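Local coordinates for oxidoreductase, NAD-binding/iron-sulfur cluster-binding protein (PDB 6ZXU) that catalyses reductive dehalogenation as a catabolic enzyme, using a bound cobalamin together with two [4Fe-4S] clusters, at residues A[482-487]-A[518-523]; A[423-428]-A[493-498]; A[403-408]-A[414-419]; A[396-401]-A[487-492]. All blocks are in the same frame, centred on the assembly; numbering follows the deposited sequence.

Contact 1: residues A[482-487]-A[518-523]; sequences SEVIHN and VFTTDL
Val518 sets its CG2 methyl over the centre of the His486 imidazole, 3.7 Å from CG2 to the ring centroid and 14° off the ring normal, a close CH-pi contact. The valine reaches two partners because its CG1 lies anti to the backbone N (chi1 -180°): this branch meets CG2 of Val484 at 4.1 Å, and the other is left for the ring. A branched residue suits the strand here, since each methyl meets a different neighbour. His486 is held at both nitrogens. Its NE2 donates to Ser482 OG over 3.2 Å, the oxygen lying somewhat out of the ring plane, and its ND1 is bonded to Ser516 OG, which should fix the rotation of the imidazole. An alanine in place of this histidine would probably leave Ser482 and Ser516 without their ring partner and open a gap beneath Val518. Away from this tight end the contact thins. Val484 CG1 grazes Thr520 CG2 at 4.2 Å, while Thr520 OG1 is engaged by His420 and His477. Beyond it the chain turns off through an ST turn, where Thr521 OG1 accepts from Leu523 N, with the partly exposed Asp522 in its middle. On the cofactor side, His486 N hydrogen-bonds cobalamin and Val484 O does so weakly, making this corner part of the wall of the B12 pocket.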
loop_
_atom_site.group_PDB
_atom_site.type_symbol
_atom_site.label_atom_id
_atom_site.label_comp_id
_atom_site.label_asym_id
_atom_site.label_seq_id
_atom_site.Cartn_x
_atom_site.Cartn_y
_atom_site.Cartn_z
ATOM N N SER A 482 2.906 -8.315 -13.666
ATOM C CA SER A 482 1.534 -8.847 -13.625
ATOM C C SER A 482 1.186 -9.432 -14.962
ATOM O O SER A 482 1.503 -8.839 -16.018
ATOM C CB SER A 482 0.485 -7.754 -13.334
ATOM O OG SER A 482 0.544 -7.280 -12.014
ATOM N N GLU A 483 0.401 -10.487 -14.937
ATOM C CA GLU A 483 -0.249 -10.979 -16.144
ATOM C C GLU A 483 -1.763 -10.707 -16.212
ATOM O O GLU A 483 -2.420 -11.127 -17.140
ATOM C CB GLU A 483 0.117 -12.436 -16.330
ATOM C CG GLU A 483 1.586 -12.488 -16.722
ATOM C CD GLU A 483 2.156 -13.896 -16.993
ATOM O OE1 GLU A 483 1.559 -14.904 -16.620
ATOM O OE2 GLU A 483 3.254 -13.950 -17.566
ATOM N N VAL A 484 -2.331 -10.043 -15.171
ATOM C CA VAL A 484 -3.732 -9.685 -15.132
ATOM C C VAL A 484 -3.834 -8.169 -14.939
ATOM O O VAL A 484 -2.949 -7.566 -14.370
ATOM C CB VAL A 484 -4.532 -10.388 -14.041
ATOM C CG1 VAL A 484 -4.415 -11.880 -14.198
ATOM C CG2 VAL A 484 -4.129 -9.979 -12.644
ATOM N N ILE A 485 -4.899 -7.591 -15.478
ATOM C CA ILE A 485 -5.269 -6.215 -15.192
ATOM C C ILE A 485 -6.045 -6.184 -13.893
ATOM O O ILE A 485 -7.086 -6.857 -13.753
ATOM C CB ILE A 485 -6.064 -5.644 -16.323
ATOM C CG1 ILE A 485 -5.288 -5.892 -17.614
ATOM C CG2 ILE A 485 -6.362 -4.176 -16.073
ATOM C CD1 ILE A 485 -6.173 -5.841 -18.844
ATOM N N HIS A 486 -5.592 -5.410 -12.918
ATOM C CA HIS A 486 -6.180 -5.476 -11.603
ATOM C C HIS A 486 -7.562 -4.883 -11.549
ATOM O O HIS A 486 -8.405 -5.394 -10.840
ATOM C CB HIS A 486 -5.333 -4.773 -10.557
ATOM C CG HIS A 486 -4.010 -5.433 -10.308
ATOM N ND1 HIS A 486 -3.349 -5.317 -9.115
ATOM C CD2 HIS A 486 -3.241 -6.207 -11.085
ATOM C CE1 HIS A 486 -2.206 -5.986 -9.173
ATOM N NE2 HIS A 486 -2.093 -6.492 -10.373
ATOM N N ASN A 487 -7.801 -3.821 -12.277
ATOM C CA ASN A 487 -9.073 -3.114 -12.128
ATOM C C ASN A 487 -10.316 -3.967 -12.155
ATOM O O ASN A 487 -11.166 -3.832 -11.266
ATOM C CB ASN A 487 -9.176 -2.002 -13.162
ATOM C CG ASN A 487 -8.032 -1.017 -13.003
ATOM O OD1 ASN A 487 -6.869 -1.409 -13.056
ATOM N ND2 ASN A 487 -8.355 0.213 -12.871
ATOM N N VAL A 518 -2.931 -8.594 -6.659
ATOM C CA VAL A 518 -3.720 -9.755 -7.045
ATOM C C VAL A 518 -2.828 -10.986 -7.078
ATOM O O VAL A 518 -1.675 -10.931 -7.488
ATOM C CB VAL A 518 -4.371 -9.576 -8.420
ATOM C CG1 VAL A 518 -5.171 -10.786 -8.780
ATOM C CG2 VAL A 518 -5.252 -8.377 -8.457
ATOM N N PHE A 519 -3.307 -12.095 -6.499
ATOM C CA PHE A 519 -2.758 -13.375 -6.882
ATOM C C PHE A 519 -3.853 -14.256 -7.375
ATOM O O PHE A 519 -4.951 -14.259 -6.830
ATOM C CB PHE A 519 -1.907 -14.099 -5.815
ATOM C CG PHE A 519 -2.669 -14.700 -4.718
ATOM C CD1 PHE A 519 -2.923 -13.967 -3.544
ATOM C CD2 PHE A 519 -3.017 -16.050 -4.755
ATOM C CE1 PHE A 519 -3.594 -14.539 -2.493
ATOM C CE2 PHE A 519 -3.721 -16.611 -3.694
ATOM C CZ PHE A 519 -4.010 -15.860 -2.584
ATOM N N THR A 520 -3.540 -14.961 -8.459
ATOM C CA THR A 520 -4.476 -15.930 -9.032
ATOM C C THR A 520 -4.180 -17.317 -8.477
ATOM O O THR A 520 -3.053 -17.601 -8.085
ATOM C CB THR A 520 -4.436 -15.903 -10.536
ATOM O OG1 THR A 520 -3.098 -16.060 -11.017
ATOM C CG2 THR A 520 -4.996 -14.524 -11.040
ATOM N N THR A 521 -5.197 -18.154 -8.442
ATOM C CA THR A 521 -5.068 -19.484 -7.920
ATOM C C THR A 521 -6.150 -20.401 -8.440
ATOM O O THR A 521 -7.198 -19.969 -8.857
ATOM C CB THR A 521 -5.045 -19.471 -6.379
ATOM O OG1 THR A 521 -4.742 -20.777 -5.844
ATOM C CG2 THR A 521 -6.295 -18.925 -5.741
ATOM N N ASP A 522 -5.912 -21.722 -8.259
ATOM C CA ASP A 522 -6.949 -22.759 -8.444
ATOM C C ASP A 522 -7.627 -23.225 -7.171
ATOM O O ASP A 522 -8.601 -23.983 -7.243
ATOM C CB ASP A 522 -6.348 -23.978 -9.202
ATOM C CG ASP A 522 -6.013 -23.653 -10.636
ATOM O OD1 ASP A 522 -6.751 -22.792 -11.285
ATOM O OD2 ASP A 522 -4.977 -24.232 -11.093
ATOM N N LEU A 523 -7.213 -22.747 -5.992
ATOM C CA LEU A 523 -7.916 -23.110 -4.775
ATOM C C LEU A 523 -9.371 -22.767 -4.828
ATOM O O LEU A 523 -9.736 -21.627 -5.040
ATOM C CB LEU A 523 -7.297 -22.427 -3.583
ATOM C CG LEU A 523 -7.913 -22.727 -2.254
ATOM C CD1 LEU A 523 -7.562 -24.159 -1.853
ATOM C CD2 LEU A 523 -7.442 -21.741 -1.187
#

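Contact 2: residues A[423-428]-A[493-498]; sequences AVVMLI and AGLGEV
The strand carrying Val425 and Leu427 stands well clear of the turn at Ala493 to Leu495, with CA of Val425 7.0 Å from CA of Ala493, so the gap is bridged mainly by side chains. Leu495 does most of this work. Its CD1 methyl reaches in between Val425 and Leu427, lying 3.6 Å from Val425 O and packing on Val425 CG1 and Leu427 CG. In return, Leu427 CD1 touches Leu495 CB at 4.0 Å, the two leucines overlapping flank to flank and pointing opposite ways. Val425 divides its branches: with CG1 anti to the backbone N (chi1 -172°), that methyl faces Leu495 and CG2 meets Ala493 CB at 4.0 Å. A small alanine fits where the turn passes the valine, whereas the longer leucine spans a wider gap, CA of Leu427 lying 8.1 Å from CA of Leu495. Between them Gly494 takes a positive phi of 66° and closes the preceding helix in a Schellman motif, a conformation that glycine adopts readily. Helix 486-492 thus ends against one face of the antiparallel sheet, in which strand 422-429 lies between strands 394-399 and 514-521; helix 445-469 packs on the other face, under Met426, and Phe394 touches Leu495 from the neighbouring strand.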
loop_
_atom_site.group_PDB
_atom_site.type_symbol
_atom_site.label_atom_id
_atom_site.label_comp_id
_atom_site.label_asym_id
_atom_site.label_seq_id
_atom_site.Cartn_x
_atom_site.Cartn_y
_atom_site.Cartn_z
ATOM N N ALA A 423 -9.185 -15.142 -8.605
ATOM C CA ALA A 423 -8.315 -13.989 -8.296
ATOM C C ALA A 423 -8.596 -13.587 -6.874
ATOM O O ALA A 423 -9.759 -13.385 -6.485
ATOM C CB ALA A 423 -8.601 -12.809 -9.218
ATOM N N VAL A 424 -7.559 -13.582 -6.065
ATOM C CA VAL A 424 -7.614 -13.027 -4.716
ATOM C C VAL A 424 -7.018 -11.612 -4.804
ATOM O O VAL A 424 -5.917 -11.405 -5.266
ATOM C CB VAL A 424 -6.832 -13.854 -3.719
ATOM C CG1 VAL A 424 -6.973 -13.276 -2.290
ATOM C CG2 VAL A 424 -7.352 -15.286 -3.789
ATOM N N VAL A 425 -7.852 -10.629 -4.460
ATOM C CA VAL A 425 -7.535 -9.234 -4.608
ATOM C C VAL A 425 -7.408 -8.642 -3.208
ATOM O O VAL A 425 -8.296 -8.768 -2.350
ATOM C CB VAL A 425 -8.649 -8.486 -5.345
ATOM C CG1 VAL A 425 -8.237 -7.066 -5.676
ATOM C CG2 VAL A 425 -8.987 -9.231 -6.612
ATOM N N MET A 426 -6.305 -7.934 -3.000
ATOM C CA MET A 426 -6.067 -7.256 -1.715
ATOM C C MET A 426 -5.718 -5.818 -1.935
ATOM O O MET A 426 -5.095 -5.476 -2.914
ATOM C CB MET A 426 -5.009 -7.945 -0.950
ATOM C CG MET A 426 -5.498 -9.294 -0.548
ATOM S SD MET A 426 -4.293 -10.394 0.181
ATOM C CE MET A 426 -3.224 -10.638 -1.261
ATOM N N LEU A 427 -6.244 -4.963 -1.076
ATOM C CA LEU A 427 -5.975 -3.526 -1.108
ATOM C C LEU A 427 -5.060 -3.158 0.072
ATOM O O LEU A 427 -5.288 -3.598 1.181
ATOM C CB LEU A 427 -7.215 -2.742 -1.086
ATOM C CG LEU A 427 -8.310 -2.920 -2.125
ATOM C CD1 LEU A 427 -9.423 -1.851 -1.836
ATOM C CD2 LEU A 427 -7.794 -2.734 -3.525
ATOM N N ILE A 428 -4.076 -2.357 -0.214
ATOM C CA ILE A 428 -3.152 -1.758 0.758
ATOM C C ILE A 428 -3.395 -0.249 0.727
ATOM O O ILE A 428 -3.269 0.365 -0.330
ATOM C CB ILE A 428 -1.699 -2.085 0.415
ATOM C CG1 ILE A 428 -1.460 -3.583 0.225
ATOM C CG2 ILE A 428 -0.784 -1.515 1.483
ATOM C CD1 ILE A 428 -1.694 -4.345 1.515
ATOM N N ALA A 493 -14.568 -8.396 -7.391
ATOM C CA ALA A 493 -14.379 -8.799 -5.969
ATOM C C ALA A 493 -15.082 -7.914 -4.991
ATOM O O ALA A 493 -15.053 -8.194 -3.809
ATOM C CB ALA A 493 -12.887 -8.887 -5.657
ATOM N N GLY A 494 -15.815 -6.870 -5.458
ATOM C CA GLY A 494 -16.577 -6.039 -4.603
ATOM C C GLY A 494 -15.721 -5.222 -3.640
ATOM O O GLY A 494 -16.145 -4.945 -2.537
ATOM N N LEU A 495 -14.609 -4.689 -4.140
ATOM C CA LEU A 495 -13.739 -3.801 -3.292
ATOM C C LEU A 495 -13.800 -2.354 -3.690
ATOM O O LEU A 495 -13.371 -1.521 -2.915
ATOM C CB LEU A 495 -12.305 -4.306 -3.273
ATOM C CG LEU A 495 -12.079 -5.683 -2.672
ATOM C CD1 LEU A 495 -10.665 -6.081 -2.849
ATOM C CD2 LEU A 495 -12.514 -5.795 -1.264
ATOM N N GLY A 496 -14.456 -2.030 -4.817
ATOM C CA GLY A 496 -14.618 -0.666 -5.238
ATOM C C GLY A 496 -15.639 -0.536 -6.323
ATOM O O GLY A 496 -16.058 -1.485 -6.891
ATOM N N GLU A 497 -16.064 0.698 -6.558
ATOM C CA GLU A 497 -16.863 1.079 -7.735
ATOM C C GLU A 497 -16.016 1.949 -8.672
ATOM O O GLU A 497 -15.050 2.613 -8.275
ATOM C CB GLU A 497 -18.084 1.926 -7.332
ATOM C CG GLU A 497 -19.320 1.192 -6.867
ATOM C CD GLU A 497 -20.549 2.112 -6.813
ATOM O OE1 GLU A 497 -21.019 2.577 -7.886
ATOM O OE2 GLU A 497 -21.113 2.372 -5.741
ATOM N N VAL A 498 -16.347 1.870 -9.939
ATOM C CA VAL A 498 -15.877 2.802 -10.971
ATOM C C VAL A 498 -16.063 4.250 -10.517
ATOM O O VAL A 498 -17.167 4.665 -10.127
ATOM C CB VAL A 498 -16.650 2.548 -12.286
ATOM C CG1 VAL A 498 -16.494 3.669 -13.295
ATOM C CG2 VAL A 498 -16.131 1.232 -12.901
#

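Contact 3: residues A[403-408]-A[414-419]; sequences WMYYAS and KPIEAY
The Tyr405 ring carries the CA of Ala418 over the centre of one face, 3.7 Å from CA to the ring centroid, and turns an edge toward the face of Tyr419. That second pair is a T-shaped stack: Tyr405 CE2 sits above the middle of the Tyr419 ring, the planes are 75° apart and the centroids 5.3 Å apart. Ala418 is the centre of an inverse gamma turn in the long connection between strands 394-399 and 422-429, and its lack of bulk lets the backbone come down onto the ring. Alongside, the Ala418 CB methyl meets Tyr405 CE1 at 3.8 Å. Tyr405 CG stands anti to the carbonyl carbon (chi1 -66°), which carries the ring across to the returning chain, where its OH bonds His420 O. A leucine in its place would probably leave the face of Tyr419 without its edge-on partner and His420 O without the hydroxyl. The Tyr419 hydroxyl is tied to Glu483, and that of Tyr406 to cobalamin. Farther along, the two chains run nearly antiparallel and Ser408 and Pro415 form a single beta bridge. Ile416 packs its CD1 on Tyr406 CB at 3.9 Å, and its backbone N gives Ala407 O a nearly straight bond of 3.0 Å (169° at the hydrogen), approaching from above the carbonyl plane.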
loop_
_atom_site.group_PDB
_atom_site.type_symbol
_atom_site.label_atom_id
_atom_site.label_comp_id
_atom_site.label_asym_id
_atom_site.label_seq_id
_atom_site.Cartn_x
_atom_site.Cartn_y
_atom_site.Cartn_z
ATOM N N TRP A 403 -10.885 -12.536 -19.890
ATOM C CA TRP A 403 -10.647 -11.205 -20.414
ATOM C C TRP A 403 -9.866 -10.317 -19.395
ATOM O O TRP A 403 -9.570 -9.176 -19.742
ATOM C CB TRP A 403 -11.983 -10.518 -20.808
ATOM C CG TRP A 403 -13.034 -10.581 -19.750
ATOM C CD1 TRP A 403 -13.935 -11.585 -19.543
ATOM C CD2 TRP A 403 -13.286 -9.624 -18.742
ATOM N NE1 TRP A 403 -14.735 -11.280 -18.475
ATOM C CE2 TRP A 403 -14.318 -10.086 -17.969
ATOM C CE3 TRP A 403 -12.692 -8.388 -18.396
ATOM C CZ2 TRP A 403 -14.835 -9.349 -16.901
ATOM C CZ3 TRP A 403 -13.210 -7.685 -17.375
ATOM C CH2 TRP A 403 -14.275 -8.158 -16.635
ATOM N N MET A 404 -9.654 -10.794 -18.165
ATOM C CA MET A 404 -8.878 -10.047 -17.124
ATOM C C MET A 404 -7.337 -10.290 -17.290
ATOM O O MET A 404 -6.536 -9.547 -16.748
ATOM C CB MET A 404 -9.278 -10.490 -15.732
ATOM C CG MET A 404 -10.729 -10.187 -15.362
ATOM S SD MET A 404 -11.065 -10.846 -13.735
ATOM C CE MET A 404 -12.737 -10.278 -13.461
ATOM N N TYR A 405 -6.946 -11.311 -18.069
ATOM C CA TYR A 405 -5.564 -11.552 -18.389
ATOM C C TYR A 405 -5.168 -10.742 -19.591
ATOM O O TYR A 405 -5.951 -10.566 -20.529
ATOM C CB TYR A 405 -5.308 -13.042 -18.652
ATOM C CG TYR A 405 -5.486 -13.976 -17.479
ATOM C CD1 TYR A 405 -6.745 -14.340 -17.038
ATOM C CD2 TYR A 405 -4.403 -14.519 -16.847
ATOM C CE1 TYR A 405 -6.905 -15.223 -15.987
ATOM C CE2 TYR A 405 -4.545 -15.421 -15.802
ATOM C CZ TYR A 405 -5.769 -15.790 -15.384
ATOM O OH TYR A 405 -5.905 -16.678 -14.375
ATOM N N TYR A 406 -3.947 -10.257 -19.609
ATOM C CA TYR A 406 -3.387 -9.652 -20.808
ATOM C C TYR A 406 -3.327 -10.662 -21.959
ATOM O O TYR A 406 -3.297 -11.867 -21.753
ATOM C CB TYR A 406 -1.983 -9.142 -20.565
ATOM C CG TYR A 406 -1.868 -7.942 -19.652
ATOM C CD1 TYR A 406 -2.203 -6.688 -20.107
ATOM C CD2 TYR A 406 -1.333 -8.075 -18.365
ATOM C CE1 TYR A 406 -2.102 -5.601 -19.243
ATOM C CE2 TYR A 406 -1.215 -7.016 -17.523
ATOM C CZ TYR A 406 -1.593 -5.793 -17.965
ATOM O OH TYR A 406 -1.418 -4.687 -17.144
ATOM N N ALA A 407 -3.358 -10.168 -23.167
ATOM C CA ALA A 407 -3.331 -11.051 -24.363
ATOM C C ALA A 407 -1.984 -11.720 -24.598
ATOM O O ALA A 407 -1.905 -12.900 -24.971
ATOM C CB ALA A 407 -3.753 -10.271 -25.580
ATOM N N SER A 408 -0.916 -10.984 -24.338
ATOM C CA SER A 408 0.457 -11.415 -24.658
ATOM C C SER A 408 1.447 -10.640 -23.780
ATOM O O SER A 408 1.117 -9.532 -23.293
ATOM C CB SER A 408 0.756 -11.154 -26.135
ATOM O OG SER A 408 0.586 -9.785 -26.519
ATOM N N LYS A 414 4.705 -13.595 -26.443
ATOM C CA LYS A 414 3.971 -14.849 -26.490
ATOM C C LYS A 414 2.631 -14.674 -25.832
ATOM O O LYS A 414 2.487 -13.835 -24.992
ATOM C CB LYS A 414 4.739 -15.941 -25.783
ATOM C CG LYS A 414 6.058 -16.214 -26.520
ATOM C CD LYS A 414 6.879 -17.261 -25.821
ATOM C CE LYS A 414 8.102 -17.562 -26.712
ATOM N NZ LYS A 414 8.905 -18.735 -26.263
ATOM N N PRO A 415 1.643 -15.455 -26.266
ATOM C CA PRO A 415 0.328 -15.395 -25.690
ATOM C C PRO A 415 0.398 -15.687 -24.217
ATOM O O PRO A 415 1.302 -16.434 -23.771
ATOM C CB PRO A 415 -0.442 -16.497 -26.423
ATOM C CG PRO A 415 0.284 -16.699 -27.690
ATOM C CD PRO A 415 1.739 -16.467 -27.355
ATOM N N ILE A 416 -0.517 -15.082 -23.470
ATOM C CA ILE A 416 -0.758 -15.437 -22.084
ATOM C C ILE A 416 -2.043 -16.243 -22.059
ATOM O O ILE A 416 -3.027 -15.887 -22.658
ATOM C CB ILE A 416 -0.862 -14.158 -21.214
ATOM C CG1 ILE A 416 0.530 -13.512 -21.097
ATOM C CG2 ILE A 416 -1.423 -14.456 -19.837
ATOM C CD1 ILE A 416 0.517 -12.092 -20.556
ATOM N N GLU A 417 -2.033 -17.335 -21.321
ATOM C CA GLU A 417 -3.192 -18.164 -21.122
ATOM C C GLU A 417 -3.914 -17.737 -19.882
ATOM O O GLU A 417 -3.304 -17.217 -18.934
ATOM C CB GLU A 417 -2.795 -19.636 -20.924
ATOM C CG GLU A 417 -2.065 -20.237 -22.143
ATOM C CD GLU A 417 -2.844 -20.109 -23.448
ATOM O OE1 GLU A 417 -2.222 -19.687 -24.506
ATOM O OE2 GLU A 417 -4.091 -20.426 -23.398
ATOM N N ALA A 418 -5.199 -17.949 -19.856
ATOM C CA ALA A 418 -5.964 -17.788 -18.611
ATOM C C ALA A 418 -5.753 -19.008 -17.700
ATOM O O ALA A 418 -6.643 -19.847 -17.570
ATOM C CB ALA A 418 -7.448 -17.564 -18.928
ATOM N N TYR A 419 -4.628 -19.078 -17.015
ATOM C CA TYR A 419 -4.227 -20.302 -16.392
ATOM C C TYR A 419 -4.827 -20.639 -15.046
ATOM O O TYR A 419 -4.739 -21.782 -14.625
ATOM C CB TYR A 419 -2.683 -20.388 -16.381
ATOM C CG TYR A 419 -2.001 -19.094 -15.959
ATOM C CD1 TYR A 419 -1.999 -18.702 -14.647
ATOM C CD2 TYR A 419 -1.354 -18.310 -16.888
ATOM C CE1 TYR A 419 -1.380 -17.509 -14.241
ATOM C CE2 TYR A 419 -0.730 -17.153 -16.533
ATOM C CZ TYR A 419 -0.761 -16.736 -15.182
ATOM O OH TYR A 419 -0.062 -15.593 -14.806
#

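Contact 4: residues A[396-401]-A[487-492]; sequences GICRAE and NPAILM
Cys398 reaches from its strand to the last turn of a helix, and its two side-chain atoms meet different residues. CB comes first, resting 3.8 Å from Met492 CB and equally near the carbonyl carbon of that residue. Next is SG, placed between the backbone N and the carbonyl carbon (chi1 69°). From there it lies over the helix backbone, 3.7 Å from Ala489 O and 3.9 Å from Ala489 CA, with the Ala489 CB methyl at 4.0 Å. The small cysteine allows the CA atoms of Cys398 and Met492 to come within 5.9 Å, and the slim alanine lets SG lie near the helix backbone. This is helix-on-sheet packing, helix 486-492 lying against edge strand 394-399 of the four-stranded antiparallel sheet. Met492 points its CB at the strand and Ala489, one turn earlier, offers its flank, while Asn487, Pro488, Ile490 and Leu491 touch cobalamin. Beyond CB the methionine chain bends at chi2 and chi3 and turns away from the strand, its CG passing Glu401 OE2 at 4.2 Å before the side chain goes on to touch Pro299 and Met404. The Glu401 carboxylate is held elsewhere, OE1 pairing with Arg305 in a salt bridge and taking a hydrogen bond from Trp403 NE1.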
loop_
_atom_site.group_PDB
_atom_site.type_symbol
_atom_site.label_atom_id
_atom_site.label_comp_id
_atom_site.label_asym_id
_atom_site.label_seq_id
_atom_site.Cartn_x
_atom_site.Cartn_y
_atom_site.Cartn_z
ATOM N N GLY A 396 -10.741 -9.519 -1.031
ATOM C CA GLY A 396 -11.901 -9.999 -1.764
ATOM C C GLY A 396 -11.477 -11.062 -2.755
ATOM O O GLY A 396 -10.351 -11.139 -3.161
ATOM N N ILE A 397 -12.434 -11.815 -3.252
ATOM C CA ILE A 397 -12.221 -12.921 -4.127
ATOM C C ILE A 397 -13.226 -12.922 -5.259
ATOM O O ILE A 397 -14.422 -12.659 -5.027
ATOM C CB ILE A 397 -12.383 -14.281 -3.332
ATOM C CG1 ILE A 397 -11.450 -14.285 -2.116
ATOM C CG2 ILE A 397 -12.068 -15.447 -4.272
ATOM C CD1 ILE A 397 -11.755 -15.337 -1.106
ATOM N N CYS A 398 -12.756 -13.135 -6.448
ATOM C CA CYS A 398 -13.595 -13.236 -7.662
ATOM C C CYS A 398 -13.086 -14.338 -8.567
ATOM O O CYS A 398 -11.980 -14.830 -8.418
ATOM C CB CYS A 398 -13.733 -11.876 -8.399
ATOM S SG CYS A 398 -12.247 -11.258 -9.199
ATOM N N ARG A 399 -13.907 -14.750 -9.547
ATOM C CA ARG A 399 -13.377 -15.548 -10.656
ATOM C C ARG A 399 -12.452 -14.745 -11.552
ATOM O O ARG A 399 -12.759 -13.617 -11.928
ATOM C CB ARG A 399 -14.541 -16.089 -11.506
ATOM C CG ARG A 399 -15.280 -17.124 -10.730
ATOM C CD ARG A 399 -16.138 -18.082 -11.588
ATOM N NE ARG A 399 -16.444 -19.282 -10.766
ATOM C CZ ARG A 399 -15.720 -20.415 -10.769
ATOM N NH1 ARG A 399 -14.667 -20.573 -11.579
ATOM N NH2 ARG A 399 -16.107 -21.424 -9.996
ATOM N N ALA A 400 -11.349 -15.347 -11.930
ATOM C CA ALA A 400 -10.374 -14.749 -12.853
ATOM C C ALA A 400 -10.829 -15.024 -14.268
ATOM O O ALA A 400 -10.482 -16.041 -14.863
ATOM C CB ALA A 400 -8.976 -15.336 -12.614
ATOM N N GLU A 401 -11.615 -14.135 -14.815
ATOM C CA GLU A 401 -12.164 -14.331 -16.117
ATOM C C GLU A 401 -11.129 -14.118 -17.190
ATOM O O GLU A 401 -10.152 -13.412 -16.990
ATOM C CB GLU A 401 -13.378 -13.473 -16.288
ATOM C CG GLU A 401 -14.390 -13.712 -15.189
ATOM C CD GLU A 401 -15.666 -12.916 -15.378
ATOM O OE1 GLU A 401 -16.193 -12.925 -16.514
ATOM O OE2 GLU A 401 -16.152 -12.266 -14.390
ATOM N N ASN A 487 -7.801 -3.821 -12.277
ATOM C CA ASN A 487 -9.073 -3.114 -12.128
ATOM C C ASN A 487 -10.316 -3.967 -12.155
ATOM O O ASN A 487 -11.166 -3.832 -11.266
ATOM C CB ASN A 487 -9.176 -2.002 -13.162
ATOM C CG ASN A 487 -8.032 -1.017 -13.003
ATOM O OD1 ASN A 487 -6.869 -1.409 -13.056
ATOM N ND2 ASN A 487 -8.355 0.213 -12.871
ATOM N N PRO A 488 -10.509 -4.794 -13.207
ATOM C CA PRO A 488 -11.787 -5.536 -13.255
ATOM C C PRO A 488 -11.915 -6.553 -12.131
ATOM O O PRO A 488 -13.011 -6.803 -11.664
ATOM C CB PRO A 488 -11.700 -6.216 -14.603
ATOM C CG PRO A 488 -10.336 -6.225 -15.009
ATOM C CD PRO A 488 -9.708 -5.006 -14.416
ATOM N N ALA A 489 -10.781 -7.072 -11.641
ATOM C CA ALA A 489 -10.797 -7.901 -10.447
ATOM C C ALA A 489 -11.176 -7.146 -9.190
ATOM O O ALA A 489 -11.968 -7.640 -8.389
ATOM C CB ALA A 489 -9.472 -8.592 -10.299
ATOM N N ILE A 490 -10.692 -5.934 -9.014
ATOM C CA ILE A 490 -11.126 -5.076 -7.893
ATOM C C ILE A 490 -12.655 -4.869 -7.978
ATOM O O ILE A 490 -13.350 -4.964 -6.972
ATOM C CB ILE A 490 -10.410 -3.717 -7.869
ATOM C CG1 ILE A 490 -8.905 -3.926 -7.687
ATOM C CG2 ILE A 490 -10.932 -2.842 -6.766
ATOM C CD1 ILE A 490 -8.131 -2.677 -8.093
ATOM N N LEU A 491 -13.161 -4.627 -9.194
ATOM C CA LEU A 491 -14.615 -4.408 -9.375
ATOM C C LEU A 491 -15.417 -5.682 -9.072
ATOM O O LEU A 491 -16.368 -5.620 -8.312
ATOM C CB LEU A 491 -14.892 -3.988 -10.761
ATOM C CG LEU A 491 -16.344 -3.665 -11.006
ATOM C CD1 LEU A 491 -16.774 -2.348 -10.371
ATOM C CD2 LEU A 491 -16.582 -3.616 -12.511
ATOM N N MET A 492 -15.037 -6.787 -9.667
ATOM C CA MET A 492 -15.771 -8.079 -9.488
ATOM C C MET A 492 -15.663 -8.671 -8.093
ATOM O O MET A 492 -16.582 -9.293 -7.609
ATOM C CB MET A 492 -15.335 -9.110 -10.487
ATOM C CG MET A 492 -15.751 -8.825 -11.945
ATOM S SD MET A 492 -17.530 -8.395 -12.058
ATOM C CE MET A 492 -17.227 -7.319 -13.464
#

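Overall arrangement
The four contacts lie on one side of the cobalamin pocket, their centres 7 to 20 Å apart, with contacts 2 and 4 closest and 2 and 3 most distant. Contacts 1, 2 and 4 reach the same antiparallel sheet, through the adjacent strands 514-521, 422-429 and 394-399. Helix 486-492 packs against it: 482-487 lead into the helix, 487-492 carry nearly all of it, and 493-498 leave it, so these contacts interleave along the chain. Contact 3, wholly between the two segments of contact 4, closes before contacts 1 and 2 open; it folds the connection between strands 394-399 and 422-429, touching contact 1 through Tyr419 and Glu483. This brings distant residues together into one wall of the pocket.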